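Local structure of nitrilotriacetate monooxygenase (Burkholderia pseudomallei, 3SDO) at residues L164-D170 / G202-R208; D234-S238 / V269-I273; S241-R247 / R384-A390. The protein probably acts as an FMN-dependent monooxygenase of the NtaA/SnaA/DszA family, within the bacterial luciferase-like group of flavoproteins. One frame throughout, in Å; residues are numbered along the deposited sequence.

Contact 1 of 3, residues L164-D170 / G202-R208; sequences LWDSWDD and GPLNIRR
Helix 150-165 ends here, and the chain running on through Asp170 lies against the irregular segment 202-208, with a cis peptide before Pro203. CA atoms come nearest at Leu164-Leu204 (5.4 Å), Ser167-Pro203 (5.3 Å) and Trp168-Arg207 (5.4 Å). Side chains and waters meet much of the backbone's hydrogen-bonding capacity. Ser167 (m) gives its hydroxyl proton to Leu164 O (OG-O 2.6 Å) and accepts from Leu204 N at OG (2.8 Å); Trp168 NE1 donates to Leu204 O (2.9 Å). Water 3 joins Trp168 O (2.8 Å) to Arg208 N (2.9 Å); water 1 accepts from Trp168 N (3.1 Å) and lies 3.0 Å from Ile206 O. Arg207 NE donates to Arg208 O (2.8 Å), and water 4 accepts from Arg207 NH2 (2.9 Å), 2.9 Å from Asp170 OD1. Leu204 (t, p) packs against the helix end, CD2 3.9 Å from Trp165 CD1 and CD1 4.2 Å from Leu164 CB. Arg208 (m, t, then p at chi3) makes salt bridges to two acids: NE and NH2 donate to Asp166 OD1 (both 3.0 Å), NH1 to Asp170 OD1 (3.0 Å), with a weak NE bond to Trp165 O (3.2 Å). Asn139 of the second subunit accepts from Gly202 N. This salt-bridge network, with Arg443 and Gln213 also on Asp166, ties both segments to the C-terminal tail through Lys440 O, bound by Arg208 NH2, and Tyr439, bound by Asp170.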
loop_
_atom_site.group_PDB
_atom_site.type_symbol
_atom_site.label_atom_id
_atom_site.label_comp_id
_atom_site.label_asym_id
_atom_site.label_seq_id
_atom_site.Cartn_x
_atom_site.Cartn_y
_atom_site.Cartn_z
ATOM N N LEU A 164 -9.009 -4.867 -16.552
ATOM C CA LEU A 164 -9.589 -3.753 -15.761
ATOM C C LEU A 164 -8.881 -2.436 -16.013
ATOM O O LEU A 164 -9.517 -1.367 -16.056
ATOM C CB LEU A 164 -9.564 -4.067 -14.264
ATOM C CG LEU A 164 -10.508 -5.168 -13.798
ATOM C CD1 LEU A 164 -10.148 -5.583 -12.379
ATOM C CD2 LEU A 164 -11.969 -4.722 -13.859
ATOM N N TRP A 165 -7.569 -2.507 -16.197
ATOM C CA TRP A 165 -6.777 -1.305 -16.481
ATOM C C TRP A 165 -7.115 -0.679 -17.832
ATOM O O TRP A 165 -6.736 0.452 -18.080
ATOM C CB TRP A 165 -5.267 -1.583 -16.415
ATOM C CG TRP A 165 -4.722 -1.715 -15.021
ATOM C CD1 TRP A 165 -5.255 -1.179 -13.863
ATOM C CD2 TRP A 165 -3.525 -2.416 -14.623
ATOM N NE1 TRP A 165 -4.461 -1.520 -12.783
ATOM C CE2 TRP A 165 -3.401 -2.274 -13.221
ATOM C CE3 TRP A 165 -2.561 -3.158 -15.309
ATOM C CZ2 TRP A 165 -2.345 -2.835 -12.507
ATOM C CZ3 TRP A 165 -1.501 -3.726 -14.592
ATOM C CH2 TRP A 165 -1.395 -3.557 -13.217
ATOM N N ASP A 166 -7.795 -1.403 -18.715
ATOM C CA ASP A 166 -8.235 -0.806 -19.974
ATOM C C ASP A 166 -9.708 -0.375 -19.949
ATOM O O ASP A 166 -10.291 -0.126 -21.001
ATOM C CB ASP A 166 -7.922 -1.759 -21.145
ATOM C CG ASP A 166 -6.425 -1.776 -21.509
ATOM O OD1 ASP A 166 -5.658 -0.953 -20.947
ATOM O OD2 ASP A 166 -6.012 -2.583 -22.386
ATOM N N SER A 167 -10.281 -0.225 -18.749
ATOM C CA SER A 167 -11.689 0.174 -18.601
ATOM C C SER A 167 -11.969 1.514 -19.263
ATOM O O SER A 167 -12.976 1.666 -19.973
ATOM C CB SER A 167 -12.087 0.270 -17.131
ATOM O OG SER A 167 -12.043 -0.985 -16.488
ATOM N N TRP A 168 -11.060 2.455 -19.032
ATOM C CA TRP A 168 -11.233 3.863 -19.420
ATOM C C TRP A 168 -10.286 4.276 -20.535
ATOM O O TRP A 168 -9.088 4.387 -20.304
ATOM C CB TRP A 168 -10.963 4.753 -18.206
ATOM C CG TRP A 168 -12.069 4.714 -17.181
ATOM C CD1 TRP A 168 -12.136 3.926 -16.061
ATOM C CD2 TRP A 168 -13.236 5.506 -17.183
ATOM N NE1 TRP A 168 -13.302 4.159 -15.389
ATOM C CE2 TRP A 168 -13.998 5.134 -16.055
ATOM C CE3 TRP A 168 -13.738 6.482 -18.051
ATOM C CZ2 TRP A 168 -15.217 5.710 -15.766
ATOM C CZ3 TRP A 168 -14.945 7.051 -17.760
ATOM C CH2 TRP A 168 -15.682 6.661 -16.632
ATOM N N ASP A 169 -10.796 4.526 -21.741
ATOM C CA ASP A 169 -9.916 5.032 -22.790
ATOM C C ASP A 169 -9.208 6.289 -22.285
ATOM O O ASP A 169 -9.761 7.053 -21.498
ATOM C CB ASP A 169 -10.657 5.416 -24.075
ATOM C CG ASP A 169 -11.297 4.236 -24.799
ATOM O OD1 ASP A 169 -11.074 3.042 -24.450
ATOM O OD2 ASP A 169 -12.033 4.537 -25.760
ATOM N N ASP A 170 -7.999 6.511 -22.779
ATOM C CA ASP A 170 -7.180 7.655 -22.347
ATOM C C ASP A 170 -7.917 9.003 -22.513
ATOM O O ASP A 170 -7.686 9.940 -21.754
ATOM C CB ASP A 170 -5.863 7.676 -23.130
ATOM C CG ASP A 170 -4.969 6.495 -22.813
ATOM O OD1 ASP A 170 -5.062 5.942 -21.679
ATOM O OD2 ASP A 170 -4.139 6.131 -23.701
ATOM N N GLY A 202 -16.328 -5.657 -13.932
ATOM C CA GLY A 202 -15.811 -4.313 -14.212
ATOM C C GLY A 202 -16.980 -3.391 -14.517
ATOM O O GLY A 202 -18.129 -3.760 -14.293
ATOM N N PRO A 203 -16.705 -2.163 -14.985
ATOM C CA PRO A 203 -15.409 -1.587 -15.223
ATOM C C PRO A 203 -14.706 -1.190 -13.932
ATOM O O PRO A 203 -15.313 -1.175 -12.855
ATOM C CB PRO A 203 -15.725 -0.314 -16.020
ATOM C CG PRO A 203 -17.220 -0.225 -16.140
ATOM C CD PRO A 203 -17.778 -1.168 -15.146
ATOM N N LEU A 204 -13.427 -0.868 -14.064
ATOM C CA LEU A 204 -12.671 -0.242 -12.990
ATOM C C LEU A 204 -13.130 1.201 -12.786
ATOM O O LEU A 204 -13.604 1.845 -13.745
ATOM C CB LEU A 204 -11.188 -0.260 -13.345
ATOM C CG LEU A 204 -10.203 -0.141 -12.175
ATOM C CD1 LEU A 204 -10.354 -1.307 -11.166
ATOM C CD2 LEU A 204 -8.779 -0.089 -12.681
ATOM N N ASN A 205 -12.958 1.710 -11.556
ATOM C CA ASN A 205 -13.360 3.075 -11.200
ATOM C C ASN A 205 -12.178 4.043 -11.066
ATOM O O ASN A 205 -12.214 5.001 -10.295
ATOM C CB ASN A 205 -14.266 3.102 -9.956
ATOM C CG ASN A 205 -13.604 2.536 -8.723
ATOM O OD1 ASN A 205 -12.478 2.052 -8.773
ATOM N ND2 ASN A 205 -14.315 2.590 -7.602
ATOM N N ILE A 206 -11.142 3.803 -11.863
ATOM C CA ILE A 206 -10.031 4.744 -11.979
ATOM C C ILE A 206 -9.433 4.625 -13.379
ATOM O O ILE A 206 -9.445 3.544 -14.002
ATOM C CB ILE A 206 -8.984 4.521 -10.885
ATOM C CG1 ILE A 206 -7.922 5.621 -10.933
ATOM C CG2 ILE A 206 -8.364 3.116 -11.021
ATOM C CD1 ILE A 206 -6.966 5.605 -9.724
ATOM N N ARG A 207 -8.939 5.754 -13.872
ATOM C CA ARG A 207 -8.438 5.868 -15.245
ATOM C C ARG A 207 -7.014 5.317 -15.394
ATOM O O ARG A 207 -6.392 4.871 -14.410
ATOM C CB ARG A 207 -8.466 7.335 -15.684
ATOM C CG ARG A 207 -7.551 8.265 -14.869
ATOM C CD ARG A 207 -7.294 9.527 -15.634
ATOM N NE ARG A 207 -6.514 9.236 -16.840
ATOM C CZ ARG A 207 -6.485 9.986 -17.927
ATOM N NH1 ARG A 207 -7.188 11.117 -17.987
ATOM N NH2 ARG A 207 -5.739 9.604 -18.970
ATOM N N ARG A 208 -6.492 5.434 -16.616
ATOM C CA ARG A 208 -5.146 4.973 -16.972
ATOM C C ARG A 208 -4.131 6.092 -16.697
ATOM O O ARG A 208 -4.499 7.242 -16.683
ATOM C CB ARG A 208 -5.124 4.546 -18.443
ATOM C CG ARG A 208 -6.165 3.479 -18.759
ATOM C CD ARG A 208 -6.237 3.081 -20.239
ATOM N NE ARG A 208 -5.334 1.990 -20.561
ATOM C CZ ARG A 208 -4.221 2.075 -21.290
ATOM N NH1 ARG A 208 -3.814 3.231 -21.777
ATOM N NH2 ARG A 208 -3.489 0.985 -21.486
HETATM O O HOH W 1 -9.017 2.271 -16.649
HETATM O O HOH W 2 -6.622 1.743 -14.968
HETATM O O HOH W 3 -7.747 6.502 -18.983
HETATM O O HOH W 4 -3.699 7.671 -19.796
HETATM O O HOH W 5 -6.420 12.606 -20.203
#

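Contact 2 of 3, residues D234-S238 / V269-I273; sequences DAVFS and VFPGI
Two neighbouring parallel strands of the central barrel sheet meet here, with the centre of the contact about 7 Å from that of the chain: strand 235-238 and the beginning of strand 268-277. Their short axes approach to 4.6 Å with a signed crossing angle of -25°. The register sets Val236 beside Val269 (CA-CA 4.9 Å), Phe237 beside Phe270 (4.7 Å) and Ser238 beside Pro271 (4.8 Å). Phe270 N donates to Val236 O (2.8 Å, 169°), and two residues further on Gly272 N donates to Ser238 O (3.0 Å). Phe270 O receives a CA-H...O contact from Phe237 CA (3.2 Å); Pro271 costs this pairing nothing, because its nitrogen faces away from strand 235-238. Val236 and Val269, both t, point to one face and pack on helix 243-259 through Val253; branched aliphatic residues suit both strand and apolar layer. Phe237 (p) and Phe270 (m) start from the other face, with CB atoms 4.4 Å apart. The Phe237 ring leads away to meet Phe58 and Met395, while Phe270 CE2 reaches back to Ala235 CB (4.2 Å), whose small methyl leaves room for the ring. At Gly272 a CB would clash with Ser238 O, so the bare backbone lets the strands stay close. The two strands and helix 243-259 form a beta-alpha-beta unit, the repeating element of the TIM barrel in luciferase-like monooxygenases; the Phe237 side chain lies about 6 Å from that of Thr98, and the Ser238 side chain about 7 Å from that of Ser221, both predicted FMN-binding residues.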
loop_
_atom_site.group_PDB
_atom_site.type_symbol
_atom_site.label_atom_id
_atom_site.label_comp_id
_atom_site.label_asym_id
_atom_site.label_seq_id
_atom_site.Cartn_x
_atom_site.Cartn_y
_atom_site.Cartn_z
ATOM N N ASP A 234 7.026 -7.584 -18.477
ATOM C CA ASP A 234 7.813 -6.506 -19.106
ATOM C C ASP A 234 9.262 -6.562 -18.657
ATOM O O ASP A 234 10.159 -6.112 -19.374
ATOM C CB ASP A 234 7.245 -5.142 -18.730
ATOM C CG ASP A 234 5.821 -4.970 -19.189
ATOM O OD1 ASP A 234 5.580 -5.153 -20.396
ATOM O OD2 ASP A 234 4.947 -4.645 -18.363
ATOM N N ALA A 235 9.484 -7.084 -17.451
ATOM C CA ALA A 235 10.811 -7.148 -16.858
ATOM C C ALA A 235 10.854 -8.367 -15.947
ATOM O O ALA A 235 9.877 -8.675 -15.277
ATOM C CB ALA A 235 11.113 -5.884 -16.061
ATOM N N VAL A 236 11.975 -9.075 -15.966
ATOM C CA VAL A 236 12.120 -10.313 -15.271
ATOM C C VAL A 236 13.396 -10.252 -14.486
ATOM O O VAL A 236 14.420 -9.831 -14.995
ATOM C CB VAL A 236 12.165 -11.504 -16.260
ATOM C CG1 VAL A 236 12.242 -12.837 -15.507
ATOM C CG2 VAL A 236 10.933 -11.462 -17.198
ATOM N N PHE A 237 13.340 -10.656 -13.232
ATOM C CA PHE A 237 14.540 -10.723 -12.456
ATOM C C PHE A 237 14.840 -12.113 -11.909
ATOM O O PHE A 237 14.087 -13.068 -12.122
ATOM C CB PHE A 237 14.567 -9.622 -11.407
ATOM C CG PHE A 237 13.468 -9.667 -10.431
ATOM C CD1 PHE A 237 13.636 -10.310 -9.206
ATOM C CD2 PHE A 237 12.279 -9.024 -10.695
ATOM C CE1 PHE A 237 12.597 -10.325 -8.255
ATOM C CE2 PHE A 237 11.253 -9.038 -9.780
ATOM C CZ PHE A 237 11.407 -9.703 -8.554
ATOM N N SER A 238 16.000 -12.216 -11.270
ATOM C CA SER A 238 16.431 -13.430 -10.593
ATOM C C SER A 238 17.274 -13.086 -9.375
ATOM O O SER A 238 17.642 -11.915 -9.160
ATOM C CB SER A 238 17.325 -14.233 -11.525
ATOM O OG SER A 238 18.536 -13.513 -11.681
ATOM N N VAL A 269 15.607 -8.232 -18.896
ATOM C CA VAL A 269 16.104 -9.225 -17.935
ATOM C C VAL A 269 17.128 -8.581 -17.006
ATOM O O VAL A 269 18.159 -8.078 -17.466
ATOM C CB VAL A 269 16.698 -10.438 -18.644
ATOM C CG1 VAL A 269 17.352 -11.386 -17.651
ATOM C CG2 VAL A 269 15.620 -11.177 -19.478
ATOM N N PHE A 270 16.834 -8.622 -15.704
ATOM C CA PHE A 270 17.602 -7.937 -14.660
ATOM C C PHE A 270 18.049 -8.909 -13.554
ATOM O O PHE A 270 17.346 -9.103 -12.560
ATOM C CB PHE A 270 16.733 -6.828 -14.047
ATOM C CG PHE A 270 16.336 -5.733 -15.028
ATOM C CD1 PHE A 270 17.155 -5.374 -16.107
ATOM C CD2 PHE A 270 15.162 -5.046 -14.860
ATOM C CE1 PHE A 270 16.776 -4.340 -16.979
ATOM C CE2 PHE A 270 14.802 -4.011 -15.695
ATOM C CZ PHE A 270 15.577 -3.656 -16.748
ATOM N N PRO A 271 19.211 -9.546 -13.716
ATOM C CA PRO A 271 19.628 -10.414 -12.622
ATOM C C PRO A 271 19.998 -9.604 -11.400
ATOM O O PRO A 271 20.427 -8.463 -11.532
ATOM C CB PRO A 271 20.851 -11.147 -13.164
ATOM C CG PRO A 271 21.173 -10.552 -14.429
ATOM C CD PRO A 271 20.168 -9.532 -14.822
ATOM N N GLY A 272 19.793 -10.203 -10.236
ATOM C CA GLY A 272 20.148 -9.633 -8.958
ATOM C C GLY A 272 21.605 -9.813 -8.636
ATOM O O GLY A 272 22.159 -10.895 -8.851
ATOM N N ILE A 273 22.236 -8.739 -8.167
ATOM C CA ILE A 273 23.628 -8.766 -7.791
ATOM C C ILE A 273 23.782 -7.888 -6.575
ATOM O O ILE A 273 22.945 -6.988 -6.342
ATOM C CB ILE A 273 24.580 -8.259 -8.909
ATOM C CG1 ILE A 273 24.228 -6.829 -9.344
ATOM C CG2 ILE A 273 24.506 -9.179 -10.103
ATOM C CD1 ILE A 273 25.286 -6.181 -10.279
#

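Contact 3 of 3, residues S241-R247 / R384-A390; sequences STFDEAR and RWVDEGA
Two helix termini, one opened by a capping box and one closed by a Schellman motif, meet on the outer layer of the barrel: the start of helix 243-259 and the end of helix 375-387. Their backbones come nearest at Arg247-Ala390 (CA-CA 4.1 Å). Thr242 (p) is the N-cap: its OG1 accepts from Glu245 N (3.2 Å), and Glu245 OE1 accepts in return from Thr242 N (3.1 Å). At the other terminus Ala390 N bonds to Trp385 O (2.8 Å) and Gly389 N weakly to Val386 O (3.3 Å); Gly389, with phi 83°, takes the C-prime position, where a residue without a side chain is readily accommodated. The Phe243 ring (t) meets Trp385 by its edge and Arg384 by one face: a T-shaped pair, the Phe243 centroid 5.2 Å from that of the Trp385 five-membered ring and planes at 69°, and a cation-pi contact, Arg384 CZ 4.0 Å from the Phe243 centroid. Trp385 NE1 (hydrogen bond) and Arg384 NH2 (salt bridge) share Glu381 OE2. In this TIM-barrel family such helices surround the parallel sheet, and Trp385 also touches Phe371 and, on strand 393-396, Phe394. Phe243 CA makes an off-centre CH-pi contact with the six-membered ring of Trp385. Ala246 is small enough for close approach: its CB lies 3.5 Å from Trp385 CZ3 and 3.9 Å from Ala390 CB. Arg247 NE (2.9 Å) and NH2 (2.8 Å) bond weakly to Glu388 O, and NH2 makes a salt bridge with Glu388 OE1 (3.3 Å) whose hydrogen bond is weak. Water 6 donates to Ala246 O (2.8 Å) and Ala390 O (2.7 Å).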
loop_
_atom_site.group_PDB
_atom_site.type_symbol
_atom_site.label_atom_id
_atom_site.label_comp_id
_atom_site.label_asym_id
_atom_site.label_seq_id
_atom_site.Cartn_x
_atom_site.Cartn_y
_atom_site.Cartn_z
ATOM N N SER A 241 22.108 -16.367 -9.303
ATOM C CA SER A 241 22.633 -17.055 -10.480
ATOM C C SER A 241 24.114 -16.758 -10.674
ATOM O O SER A 241 24.576 -15.643 -10.395
ATOM C CB SER A 241 21.839 -16.674 -11.727
ATOM O OG SER A 241 20.490 -17.090 -11.547
ATOM N N THR A 242 24.848 -17.772 -11.118
ATOM C CA THR A 242 26.178 -17.578 -11.689
ATOM C C THR A 242 25.979 -16.941 -13.063
ATOM O O THR A 242 24.853 -16.864 -13.554
ATOM C CB THR A 242 26.898 -18.907 -11.908
ATOM O OG1 THR A 242 26.165 -19.698 -12.858
ATOM C CG2 THR A 242 27.061 -19.691 -10.593
ATOM N N PHE A 243 27.064 -16.498 -13.683
ATOM C CA PHE A 243 27.017 -15.961 -15.047
ATOM C C PHE A 243 26.399 -16.969 -16.042
ATOM O O PHE A 243 25.493 -16.634 -16.791
ATOM C CB PHE A 243 28.428 -15.567 -15.490
ATOM C CG PHE A 243 28.546 -15.277 -16.949
ATOM C CD1 PHE A 243 29.055 -16.226 -17.817
ATOM C CD2 PHE A 243 28.143 -14.052 -17.456
ATOM C CE1 PHE A 243 29.164 -15.962 -19.198
ATOM C CE2 PHE A 243 28.237 -13.783 -18.828
ATOM C CZ PHE A 243 28.758 -14.756 -19.696
ATOM N N ASP A 244 26.882 -18.206 -16.030
ATOM C CA ASP A 244 26.405 -19.225 -16.980
ATOM C C ASP A 244 24.905 -19.486 -16.818
ATOM O O ASP A 244 24.166 -19.612 -17.797
ATOM C CB ASP A 244 27.180 -20.529 -16.770
ATOM C CG ASP A 244 28.583 -20.477 -17.322
ATOM O OD1 ASP A 244 28.831 -19.769 -18.310
ATOM O OD2 ASP A 244 29.432 -21.192 -16.792
ATOM N N GLU A 245 24.469 -19.565 -15.569
ATOM C CA GLU A 245 23.049 -19.699 -15.248
ATOM C C GLU A 245 22.218 -18.525 -15.747
ATOM O O GLU A 245 21.159 -18.714 -16.352
ATOM C CB GLU A 245 22.864 -19.810 -13.749
ATOM C CG GLU A 245 23.251 -21.182 -13.237
ATOM C CD GLU A 245 23.181 -21.267 -11.741
ATOM O OE1 GLU A 245 22.987 -20.222 -11.087
ATOM O OE2 GLU A 245 23.302 -22.383 -11.223
ATOM N N ALA A 246 22.725 -17.319 -15.517
ATOM C CA ALA A 246 22.030 -16.091 -15.935
ATOM C C ALA A 246 21.910 -16.021 -17.446
ATOM O O ALA A 246 20.894 -15.597 -17.984
ATOM C CB ALA A 246 22.762 -14.878 -15.411
ATOM N N ARG A 247 22.948 -16.460 -18.137
ATOM C CA ARG A 247 22.935 -16.447 -19.577
ATOM C C ARG A 247 21.890 -17.426 -20.127
ATOM O O ARG A 247 21.191 -17.128 -21.092
ATOM C CB ARG A 247 24.315 -16.807 -20.067
ATOM C CG ARG A 247 24.459 -16.801 -21.521
ATOM C CD ARG A 247 25.909 -17.072 -21.853
ATOM N NE ARG A 247 26.372 -16.147 -22.853
ATOM C CZ ARG A 247 27.605 -16.140 -23.344
ATOM N NH1 ARG A 247 28.513 -17.028 -22.914
ATOM N NH2 ARG A 247 27.917 -15.247 -24.272
ATOM N N ARG A 384 30.630 -7.160 -18.731
ATOM C CA ARG A 384 30.733 -8.506 -19.283
ATOM C C ARG A 384 29.363 -9.196 -19.335
ATOM O O ARG A 384 28.997 -9.784 -20.371
ATOM C CB ARG A 384 31.714 -9.355 -18.469
ATOM C CG ARG A 384 31.831 -10.789 -18.964
ATOM C CD ARG A 384 32.944 -11.550 -18.280
ATOM N NE ARG A 384 32.474 -12.160 -17.050
ATOM C CZ ARG A 384 32.006 -13.399 -16.925
ATOM N NH1 ARG A 384 31.913 -14.201 -17.978
ATOM N NH2 ARG A 384 31.616 -13.839 -15.722
ATOM N N TRP A 385 28.608 -9.122 -18.234
ATOM C CA TRP A 385 27.278 -9.755 -18.186
ATOM C C TRP A 385 26.350 -9.193 -19.265
ATOM O O TRP A 385 25.595 -9.931 -19.887
ATOM C CB TRP A 385 26.618 -9.575 -16.806
ATOM C CG TRP A 385 27.134 -10.527 -15.761
ATOM C CD1 TRP A 385 28.437 -10.787 -15.471
ATOM C CD2 TRP A 385 26.358 -11.342 -14.879
ATOM N NE1 TRP A 385 28.533 -11.713 -14.473
ATOM C CE2 TRP A 385 27.268 -12.082 -14.088
ATOM C CE3 TRP A 385 24.983 -11.515 -14.665
ATOM C CZ2 TRP A 385 26.851 -12.973 -13.100
ATOM C CZ3 TRP A 385 24.569 -12.417 -13.685
ATOM C CH2 TRP A 385 25.506 -13.127 -12.908
ATOM N N VAL A 386 26.434 -7.897 -19.497
ATOM C CA VAL A 386 25.592 -7.226 -20.508
ATOM C C VAL A 386 26.094 -7.520 -21.935
ATOM O O VAL A 386 25.305 -7.917 -22.793
ATOM C CB VAL A 386 25.482 -5.715 -20.224
ATOM C CG1 VAL A 386 24.768 -4.973 -21.369
ATOM C CG2 VAL A 386 24.709 -5.510 -18.917
ATOM N N ASP A 387 27.398 -7.396 -22.168
ATOM C CA ASP A 387 27.982 -7.719 -23.482
ATOM C C ASP A 387 27.655 -9.136 -23.928
ATOM O O ASP A 387 27.409 -9.373 -25.109
ATOM C CB ASP A 387 29.511 -7.638 -23.455
ATOM C CG ASP A 387 30.042 -6.229 -23.550
ATOM O OD1 ASP A 387 29.275 -5.266 -23.767
ATOM O OD2 ASP A 387 31.269 -6.120 -23.415
ATOM N N GLU A 388 27.675 -10.078 -22.980
ATOM C CA GLU A 388 27.628 -11.490 -23.328
ATOM C C GLU A 388 26.242 -12.085 -23.202
ATOM O O GLU A 388 26.078 -13.298 -23.326
ATOM C CB GLU A 388 28.663 -12.269 -22.492
ATOM C CG GLU A 388 30.106 -11.824 -22.742
ATOM C CD GLU A 388 30.484 -11.877 -24.226
ATOM O OE1 GLU A 388 30.241 -12.941 -24.813
ATOM O OE2 GLU A 388 31.019 -10.874 -24.771
ATOM N N GLY A 389 25.238 -11.254 -22.958
ATOM C CA GLY A 389 23.841 -11.716 -22.987
ATOM C C GLY A 389 23.325 -12.377 -21.722
ATOM O O GLY A 389 22.536 -13.315 -21.795
ATOM N N ALA A 390 23.758 -11.908 -20.557
ATOM C CA ALA A 390 23.201 -12.395 -19.292
ATOM C C ALA A 390 22.304 -11.357 -18.629
ATOM O O ALA A 390 21.607 -11.677 -17.662
ATOM C CB ALA A 390 24.300 -12.790 -18.331
HETATM O O HOH W 6 19.849 -13.408 -16.616
#

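Overall arrangement
Contacts 2 and 3 are neighbouring layers of one barrel wall, with centres 11 Å apart. They touch where Pro271 CG lies 3.5 Å from Ala390 O and 3.9 Å from Trp385 CE3, and their segments alternate along the chain. Contact 1 lies apart, at the edge of the chain against the second subunit: its centre is 29 Å from that of contact 2, though their nearest atoms come within about 8 Å without touching, and 39 Å from that of contact 3, with nearest atoms about 25 Å apart. The predicted FMN site is nearest contact 2, with the Phe237 side chain about 6 Å from that of Thr98; in contact 3, the Ser241 side chain is about 8 Å from that of Ser221.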